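Conserved membrane protein (Chlamydia abortus, PDB 6GZU) combines deubiquitinating and acetyltransferase activities as a secreted effector that induces Golgi fragmentation, here represented by its CE-clan catalytic part. Local coordinates at residues D36-S41 with Q96-Y101; D58-D63 with T76-Q81. One frame throughout, in Å; residues are numbered along the deposited sequence.

Contact 1 (D36-S41 with Q96-Y101); sequences DLFVPS and QNFRIY
Phe38 meets Tyr101 and Phe98 at once and offers each a different surface. Its CB stands over a face of the Tyr101 ring, 3.8 Å from that ring's centroid, and the same carbon lies over a face of the Phe98 ring at 4.2 Å from the centroid, so one methylene makes two CH-pi contacts. CG, anti to the backbone N (chi1 176°), carries the root of the ring to Tyr101, whose CE2 sits over one face of the phenyl ring, toward its rim. The two planes are only 26° apart but slid past each other, and overlap is slight; the closest atoms are Phe38 CD1 and Tyr101 CD2, at 3.3 Å. Toward Phe98 the ring turns its edge, CD2, in a T-shaped (edge-to-face) pair with planes 76° apart.

Phe38 and Tyr101 project from one face of a short parallel bridge, and Phe98, from the loop just before, completes the aromatic cluster; by this bridge strand 37-38 joins strand 100-107 as an outermost strand of the mixed sheet in this CE-clan domain. Asp36 O takes two donors: Arg99 N at 2.9 Å, in the carbonyl plane and on a lone pair, and Ile100 N at 3.1 Å, tilted out of that plane. Two residues on from Asp36, Phe38 N donates to Ile100 O at 2.8 Å. On the sheet face away from the aromatic rings, Leu37 CD1 approaches Ile100 CG2 at 4.1 Å, and Leu216 of helix 204-217 packs on both residues.

At the exposed margin, the Arg99 guanidinium leads away to a salt bridge with Asp143. Helix 20-33 backs the edge strand, Leu30 resting on Leu37, while Leu90 and Tyr103 help to enclose Phe38.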
ATOM      1  N   ASP A  36      -0.341   9.397  11.220  1.00 26.32           N
ATOM      2  CA  ASP A  36      -0.526   9.955   9.880  0.51 27.48           C
ATOM      3  C   ASP A  36      -0.733   8.884   8.821  1.00 24.13           C
ATOM      4  O   ASP A  36      -0.947   9.194   7.653  1.00 24.91           O
ATOM      5  CB  ASP A  36       0.710  10.747   9.461  0.51 31.74           C
ATOM      6  CG  ASP A  36       0.797  12.111  10.109  0.51 35.78           C
ATOM      7  OD1 ASP A  36      -0.243  12.635  10.574  0.51 36.10           O
ATOM      8  OD2 ASP A  36       1.919  12.664  10.133  0.51 37.25           O
ATOM      9  N   LEU A  37      -0.597   7.605   9.194  1.00 22.84           N
ATOM     10  CA  LEU A  37      -0.684   6.541   8.200  1.00 22.25           C
ATOM     11  C   LEU A  37      -2.105   6.063   8.011  1.00 21.91           C
ATOM     12  O   LEU A  37      -2.742   5.622   8.979  1.00 22.66           O
ATOM     13  CB  LEU A  37       0.142   5.350   8.669  1.00 20.72           C
ATOM     14  CG  LEU A  37       0.117   4.101   7.788  1.00 20.29           C
ATOM     15  CD1 LEU A  37       0.817   4.395   6.465  1.00 21.18           C
ATOM     16  CD2 LEU A  37       0.776   2.867   8.482  1.00 20.50           C
ATOM     17  N   PHE A  38      -2.591   6.139   6.777  1.00 20.38           N
ATOM     18  CA  PHE A  38      -3.846   5.548   6.370  1.00 19.77           C
ATOM     19  C   PHE A  38      -3.609   4.095   5.917  1.00 18.19           C
ATOM     20  O   PHE A  38      -2.790   3.813   5.019  1.00 20.50           O
ATOM     21  CB  PHE A  38      -4.415   6.343   5.206  1.00 21.66           C
ATOM     22  CG  PHE A  38      -5.670   5.780   4.635  1.00 22.56           C
ATOM     23  CD1 PHE A  38      -5.627   4.858   3.587  1.00 22.85           C
ATOM     24  CD2 PHE A  38      -6.909   6.216   5.081  1.00 25.25           C
ATOM     25  CE1 PHE A  38      -6.776   4.358   3.037  1.00 24.21           C
ATOM     26  CE2 PHE A  38      -8.092   5.698   4.514  1.00 26.75           C
ATOM     27  CZ  PHE A  38      -8.021   4.766   3.522  1.00 25.90           C
ATOM     28  N   VAL A  39      -4.359   3.179   6.511  1.00 20.35           N
ATOM     29  CA  VAL A  39      -4.355   1.770   6.107  1.00 20.00           C
ATOM     30  C   VAL A  39      -5.611   1.519   5.273  1.00 19.67           C
ATOM     31  O   VAL A  39      -6.720   1.825   5.715  1.00 21.86           O
ATOM     32  CB  VAL A  39      -4.403   0.922   7.354  1.00 21.79           C
ATOM     33  CG1 VAL A  39      -4.453  -0.607   6.978  1.00 22.15           C
ATOM     34  CG2 VAL A  39      -3.187   1.269   8.249  1.00 24.92           C
ATOM     35  N   PRO A  40      -5.435   1.023   4.036  1.00 20.15           N
ATOM     36  CA  PRO A  40      -6.559   0.796   3.130  1.00 21.12           C
ATOM     37  C   PRO A  40      -7.337  -0.453   3.457  1.00 20.46           C
ATOM     38  O   PRO A  40      -7.142  -1.068   4.510  1.00 22.60           O
ATOM     39  CB  PRO A  40      -5.888   0.673   1.748  1.00 21.26           C
ATOM     40  CG  PRO A  40      -4.564   0.004   2.067  1.00 22.70           C
ATOM     41  CD  PRO A  40      -4.144   0.656   3.423  1.00 20.14           C
ATOM     42  N   SER A  41      -8.223  -0.848   2.561  1.00 20.25           N
ATOM     43  CA  SER A  41      -9.182  -1.914   2.865  1.00 20.63           C
ATOM     44  C   SER A  41      -8.525  -3.168   3.408  1.00 21.31           C
ATOM     45  O   SER A  41      -7.556  -3.669   2.840  1.00 23.86           O
ATOM     46  CB  SER A  41      -9.899  -2.302   1.584  1.00 22.13           C
ATOM     47  OG  SER A  41     -10.646  -3.490   1.801  1.00 23.23           O
ATOM     48  N   GLN A  96     -10.173  11.819   6.870  1.00 40.39           N
ATOM     49  CA  GLN A  96      -9.496  12.881   6.116  1.00 45.51           C
ATOM     50  C   GLN A  96      -8.086  13.186   6.623  1.00 44.99           C
ATOM     51  O   GLN A  96      -7.231  13.608   5.849  1.00 48.00           O
ATOM     52  CB  GLN A  96     -10.333  14.166   6.135  1.00 50.66           C
ATOM     53  CG  GLN A  96     -11.655  14.055   5.404  1.00 54.08           C
ATOM     54  CD  GLN A  96     -12.780  14.840   6.085  1.00 57.17           C
ATOM     55  OE1 GLN A  96     -13.908  14.350   6.216  1.00 58.46           O
ATOM     56  NE2 GLN A  96     -12.475  16.064   6.525  1.00 58.24           N
ATOM     57  N   ASN A  97      -7.842  12.938   7.911  1.00 41.98           N
ATOM     58  CA  ASN A  97      -6.672  13.461   8.614  1.00 42.41           C
ATOM     59  C   ASN A  97      -5.321  12.715   8.414  1.00 39.87           C
ATOM     60  O   ASN A  97      -4.418  12.728   9.263  1.00 45.12           O
ATOM     61  CB  ASN A  97      -7.006  13.500  10.109  1.00 47.53           C
ATOM     62  CG  ASN A  97      -6.118  14.449  10.864  1.00 53.28           C
ATOM     63  OD1 ASN A  97      -5.513  15.346  10.264  1.00 56.69           O
ATOM     64  ND2 ASN A  97      -6.030  14.271  12.191  1.00 54.29           N
ATOM     65  N   PHE A  98      -5.162  12.065   7.291  1.00 31.91           N
ATOM     66  CA  PHE A  98      -3.956  11.267   7.094  1.00 26.58           C
ATOM     67  C   PHE A  98      -2.996  11.915   6.099  1.00 24.97           C
ATOM     68  O   PHE A  98      -3.434  12.729   5.250  1.00 27.28           O
ATOM     69  CB  PHE A  98      -4.353   9.880   6.607  1.00 25.62           C
ATOM     70  CG  PHE A  98      -5.144   9.113   7.607  1.00 25.19           C
ATOM     71  CD1 PHE A  98      -4.486   8.491   8.656  1.00 24.37           C
ATOM     72  CD2 PHE A  98      -6.520   8.997   7.508  1.00 27.48           C
ATOM     73  CE1 PHE A  98      -5.178   7.769   9.600  1.00 24.85           C
ATOM     74  CE2 PHE A  98      -7.231   8.278   8.481  1.00 28.59           C
ATOM     75  CZ  PHE A  98      -6.532   7.637   9.503  1.00 28.16           C
ATOM     76  N   ARG A  99      -1.716  11.495   6.118  1.00 24.54           N
ATOM     77  CA  ARG A  99      -0.718  12.066   5.206  1.00 25.45           C
ATOM     78  C   ARG A  99       0.002  11.058   4.337  1.00 22.32           C
ATOM     79  O   ARG A  99       0.502  11.389   3.252  1.00 24.03           O
ATOM     80  CB  ARG A  99       0.348  12.807   6.007  1.00 29.07           C
ATOM     81  CG  ARG A  99      -0.220  13.912   6.863  1.00 31.51           C
ATOM     82  CD  ARG A  99      -1.093  14.878   6.027  1.00 34.32           C
ATOM     83  NE  ARG A  99      -0.299  15.715   5.116  1.00 35.81           N
ATOM     84  CZ  ARG A  99      -0.832  16.537   4.212  1.00 37.48           C
ATOM     85  NH1 ARG A  99      -2.155  16.568   4.083  1.00 38.72           N
ATOM     86  NH2 ARG A  99      -0.058  17.328   3.448  1.00 36.60           N
ATOM     87  N   ILE A 100       0.067   9.815   4.792  1.00 21.98           N
ATOM     88  CA  ILE A 100       0.782   8.766   4.092  1.00 21.45           C
ATOM     89  C   ILE A 100      -0.196   7.616   3.903  1.00 20.93           C
ATOM     90  O   ILE A 100      -0.818   7.138   4.892  1.00 21.60           O
ATOM     91  CB  ILE A 100       2.029   8.299   4.873  1.00 22.25           C
ATOM     92  CG1 ILE A 100       2.976   9.482   5.099  1.00 23.92           C
ATOM     93  CG2 ILE A 100       2.700   7.119   4.117  1.00 21.38           C
ATOM     94  CD1 ILE A 100       4.173   9.190   5.912  1.00 27.24           C
ATOM     95  N   TYR A 101      -0.350   7.169   2.651  1.00 19.70           N
ATOM     96  CA  TYR A 101      -1.328   6.142   2.295  1.00 19.19           C
ATOM     97  C   TYR A 101      -0.570   4.980   1.694  1.00 18.33           C
ATOM     98  O   TYR A 101       0.065   5.133   0.658  1.00 21.08           O
ATOM     99  CB  TYR A 101      -2.325   6.709   1.268  1.00 20.40           C
ATOM    100  CG  TYR A 101      -3.238   7.783   1.837  1.00 20.20           C
ATOM    101  CD1 TYR A 101      -2.734   9.017   2.237  1.00 20.69           C
ATOM    102  CD2 TYR A 101      -4.633   7.578   1.913  1.00 20.10           C
ATOM    103  CE1 TYR A 101      -3.601   9.994   2.781  1.00 22.48           C
ATOM    104  CE2 TYR A 101      -5.503   8.549   2.415  1.00 21.58           C
ATOM    105  CZ  TYR A 101      -4.969   9.746   2.858  1.00 22.50           C
ATOM    106  OH  TYR A 101      -5.801  10.715   3.397  1.00 24.57           O
TER

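Contact 2 (D58-D63 with T76-Q81). With ZN (zinc ion), chain C.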
ATOM      1  N   ASP A  58      -9.993   6.916  -1.652  1.00 20.77           N
ATOM      2  CA  ASP A  58      -9.567   7.144  -0.255  1.00 21.26           C
ATOM      3  C   ASP A  58      -9.259   8.612   0.037  1.00 20.84           C
ATOM      4  O   ASP A  58      -9.393   9.059   1.169  1.00 22.47           O
ATOM      5  CB  ASP A  58      -8.364   6.249   0.097  1.00 20.39           C
ATOM      6  CG  ASP A  58      -8.747   4.821   0.247  1.00 21.23           C
ATOM      7  OD1 ASP A  58      -9.901   4.575   0.642  1.00 21.54           O
ATOM      8  OD2 ASP A  58      -7.920   3.939   0.025  1.00 20.53           O
ATOM      9  N   LEU A  59      -8.920   9.383  -1.004  1.00 21.70           N
ATOM     10  CA  LEU A  59      -8.719  10.832  -0.857  1.00 22.89           C
ATOM     11  C   LEU A  59      -9.981  11.620  -1.162  1.00 24.69           C
ATOM     12  O   LEU A  59      -9.937  12.862  -1.277  1.00 26.52           O
ATOM     13  CB  LEU A  59      -7.600  11.299  -1.806  1.00 23.93           C
ATOM     14  CG  LEU A  59      -6.259  10.666  -1.393  1.00 23.05           C
ATOM     15  CD1 LEU A  59      -5.205  10.916  -2.515  1.00 24.99           C
ATOM     16  CD2 LEU A  59      -5.857  11.292  -0.105  1.00 23.44           C
ATOM     17  N   HIS A  60     -11.115  10.927  -1.273  1.00 23.92           N
ATOM     18  CA  HIS A  60     -12.418  11.564  -1.591  1.00 24.90           C
ATOM     19  C   HIS A  60     -12.433  12.365  -2.877  1.00 24.81           C
ATOM     20  O   HIS A  60     -13.119  13.402  -2.968  1.00 26.41           O
ATOM     21  CB  HIS A  60     -12.906  12.383  -0.390  1.00 28.82           C
ATOM     22  CG  HIS A  60     -12.803  11.620   0.899  1.00 30.98           C
ATOM     23  ND1 HIS A  60     -11.753  11.775   1.784  1.00 35.87           N
ATOM     24  CD2 HIS A  60     -13.569  10.632   1.410  1.00 31.34           C
ATOM     25  CE1 HIS A  60     -11.920  10.970   2.825  1.00 34.26           C
ATOM     26  NE2 HIS A  60     -13.018  10.267   2.626  1.00 33.72           N
ATOM     27  N   LEU A  61     -11.677  11.878  -3.858  1.00 24.16           N
ATOM     28  CA  LEU A  61     -11.581  12.471  -5.167  1.00 24.83           C
ATOM     29  C   LEU A  61     -12.320  11.685  -6.228  1.00 27.80           C
ATOM     30  O   LEU A  61     -12.135  11.929  -7.418  1.00 29.56           O
ATOM     31  CB  LEU A  61     -10.117  12.597  -5.559  1.00 24.12           C
ATOM     32  CG  LEU A  61      -9.363  13.646  -4.730  1.00 23.25           C
ATOM     33  CD1 LEU A  61      -7.883  13.498  -4.957  1.00 23.89           C
ATOM     34  CD2 LEU A  61      -9.813  15.023  -5.082  1.00 26.83           C
ATOM     35  N   TYR A  62     -13.222  10.795  -5.845  1.00 28.30           N
ATOM     36  CA  TYR A  62     -13.925  10.032  -6.868  1.00 32.79           C
ATOM     37  C   TYR A  62     -15.433  10.048  -6.647  1.00 37.56           C
ATOM     38  O   TYR A  62     -15.898   9.743  -5.561  1.00 38.22           O
ATOM     39  CB  TYR A  62     -13.394   8.589  -6.929  1.00 35.13           C
ATOM     40  CG  TYR A  62     -13.984   7.899  -8.115  1.00 40.62           C
ATOM     41  CD1 TYR A  62     -13.579   8.248  -9.403  1.00 44.08           C
ATOM     42  CD2 TYR A  62     -15.016   6.977  -7.967  1.00 42.55           C
ATOM     43  CE1 TYR A  62     -14.149   7.668 -10.512  1.00 46.13           C
ATOM     44  CE2 TYR A  62     -15.600   6.394  -9.068  1.00 45.25           C
ATOM     45  CZ  TYR A  62     -15.163   6.748 -10.341  1.00 47.63           C
ATOM     46  OH  TYR A  62     -15.725   6.171 -11.457  1.00 50.69           O
ATOM     47  N   ASP A  63     -16.204  10.415  -7.669  1.00 41.62           N
ATOM     48  CA  ASP A  63     -17.661  10.496  -7.523  1.00 48.92           C
ATOM     49  C   ASP A  63     -18.275   9.283  -8.201  1.00 53.87           C
ATOM     50  O   ASP A  63     -18.377   9.249  -9.423  1.00 54.24           O
ATOM     51  CB  ASP A  63     -18.188  11.799  -8.160  1.00 52.37           C
ATOM     52  CG  ASP A  63     -19.717  11.916  -8.124  1.00 55.73           C
ATOM     53  OD1 ASP A  63     -20.381  11.141  -8.839  1.00 56.64           O
ATOM     54  OD2 ASP A  63     -20.260  12.800  -7.412  1.00 56.89           O
ATOM     55  N   THR A  76     -18.503  14.236   1.203  1.00 44.10           N
ATOM     56  CA  THR A  76     -19.765  13.530   1.012  1.00 44.05           C
ATOM     57  C   THR A  76     -19.595  12.258   0.157  1.00 43.09           C
ATOM     58  O   THR A  76     -20.499  11.424   0.105  1.00 44.61           O
ATOM     59  CB  THR A  76     -20.840  14.466   0.420  1.00 46.16           C
ATOM     60  OG1 THR A  76     -20.609  14.678  -0.982  1.00 47.81           O
ATOM     61  CG2 THR A  76     -20.775  15.787   1.125  1.00 46.56           C
ATOM     62  N   GLN A  77     -18.450  12.087  -0.502  1.00 40.78           N
ATOM     63  CA  GLN A  77     -18.216  10.848  -1.248  1.00 40.25           C
ATOM     64  C   GLN A  77     -17.573   9.778  -0.405  1.00 39.85           C
ATOM     65  O   GLN A  77     -17.252   8.706  -0.900  1.00 43.61           O
ATOM     66  CB  GLN A  77     -17.332  11.114  -2.469  1.00 41.51           C
ATOM     67  CG  GLN A  77     -17.811  12.297  -3.271  1.00 44.40           C
ATOM     68  CD  GLN A  77     -19.086  12.021  -4.040  1.00 47.20           C
ATOM     69  OE1 GLN A  77     -19.510  10.876  -4.196  1.00 48.32           O
ATOM     70  NE2 GLN A  77     -19.689  13.076  -4.549  1.00 48.46           N
ATOM     71  N   CYS A  78     -17.375  10.064   0.871  1.00 37.48           N
ATOM     72  CA  CYS A  78     -16.620   9.176   1.737  1.00 36.43           C
ATOM     73  C   CYS A  78     -17.247   7.802   1.922  1.00 36.23           C
ATOM     74  O   CYS A  78     -18.386   7.698   2.369  1.00 38.62           O
ATOM     75  CB  CYS A  78     -16.483   9.849   3.085  1.00 35.78           C
ATOM     76  SG  CYS A  78     -15.795   8.791   4.270  1.00 35.52           S
ATOM     77  N   HIS A  79     -16.485   6.743   1.653  1.00 36.01           N
ATOM     78  CA  HIS A  79     -16.959   5.372   1.865  1.00 36.66           C
ATOM     79  C   HIS A  79     -16.288   4.707   3.096  1.00 35.96           C
ATOM     80  O   HIS A  79     -16.382   3.464   3.332  1.00 37.41           O
ATOM     81  CB  HIS A  79     -16.745   4.550   0.589  1.00 37.79           C
ATOM     82  CG  HIS A  79     -15.308   4.267   0.282  1.00 36.75           C
ATOM     83  ND1 HIS A  79     -14.315   5.218   0.392  1.00 38.35           N
ATOM     84  CD2 HIS A  79     -14.691   3.133  -0.130  1.00 36.43           C
ATOM     85  CE1 HIS A  79     -13.146   4.674   0.088  1.00 36.44           C
ATOM     86  NE2 HIS A  79     -13.350   3.418  -0.258  1.00 35.19           N
ATOM     87  N   HIS A  80     -15.613   5.527   3.901  1.00 33.90           N
ATOM     88  CA  HIS A  80     -14.893   5.018   5.078  1.00 32.67           C
ATOM     89  C   HIS A  80     -15.657   4.896   6.358  1.00 37.05           C
ATOM     90  O   HIS A  80     -15.163   4.278   7.302  1.00 40.79           O
ATOM     91  CB  HIS A  80     -13.687   5.885   5.390  1.00 31.73           C
ATOM     92  CG  HIS A  80     -12.778   6.076   4.225  1.00 30.36           C
ATOM     93  ND1 HIS A  80     -12.615   7.300   3.608  1.00 30.42           N
ATOM     94  CD2 HIS A  80     -11.996   5.190   3.557  1.00 28.17           C
ATOM     95  CE1 HIS A  80     -11.752   7.153   2.608  1.00 27.48           C
ATOM     96  NE2 HIS A  80     -11.383   5.880   2.545  1.00 26.90           N
ATOM     97  N   GLN A  81     -16.829   5.487   6.418  1.00 38.44           N
ATOM     98  CA  GLN A  81     -17.580   5.434   7.661  1.00 40.90           C
ATOM     99  C   GLN A  81     -18.589   4.281   7.649  1.00 44.13           C
ATOM    100  O   GLN A  81     -19.138   3.920   6.600  1.00 46.70           O
ATOM    101  CB  GLN A  81     -18.192   6.811   7.947  1.00 42.15           C
ATOM    102  CG  GLN A  81     -17.099   7.874   8.191  1.00 42.83           C
TER
HETATM  103 ZN    ZN C 402     -13.567   9.050   4.082  1.00 35.40          ZN
HETATM  104  O   HOH W   1     -10.516   3.143  -1.801  1.00 24.55           O
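His60, Cys78 and His80 converge on one zinc ion, whose fourth ligand is Cys95. The two histidines reach toward each other tip to tip but present different nitrogens: NE2 of His60 and ND1 of His80, each 2.0 Å from the zinc. Cys78 has SG anti to its backbone N (chi1 172°), and the sulfur binds the metal at 2.2 Å while also accepting a hydrogen bond from His80 N at 3.3 Å.

Coordination through ND1 leaves His80 NE2 to donate to Asp58 OD1 at 2.7 Å, a nearly straight bond (169° at the hydrogen) that lies close to the ring plane and meets the carboxylate on its anti side, tilted out of the carboxylate plane. Asp58 is thus a second-shell residue that helps to fix the rotation of a ring already held by the zinc, and its charge would be expected to polarise that imidazole; its OD2 is hydrogen-bonded to Tyr103 OH. In fold terms, a Schellman motif ends helix 51-58 here, and His60, with positive phi (56°), is its C-prime residue, so the helix terminus itself delivers a ligand into the metal-binding loop.

In His79, CG lies between the backbone N and the carbonyl carbon; the ring edge at CE1 comes to 3.3 Å from Asp58 OD1. Farther from the metal, Gln77 CB rests near Tyr62 O at 3.7 Å, while its amide NE2 is hydrogen-bonded to Asp74.

Leaving helix 20-33, the chain forms edge strand 37-38, the first half of contact 1. It then runs through helix 51-58 into 58-63, turns through the small hairpin of strands 62-63 and 68-69, and returns at 76-81, where contact 2 closes a short loop on zinc. Only after Cys95 supplies the last ligand does 96-101 close the longer loop of contact 1 and lead into strand 100-107. The shorter loop therefore lies wholly within the longer one. Their centres are about 13 Å apart, yet they touch: Phe38 CZ packs 3.7 Å from His80 NE2, and Tyr101 CZ 3.5 Å from Leu59 CD2, tying the zinc-bound loops to the sheet.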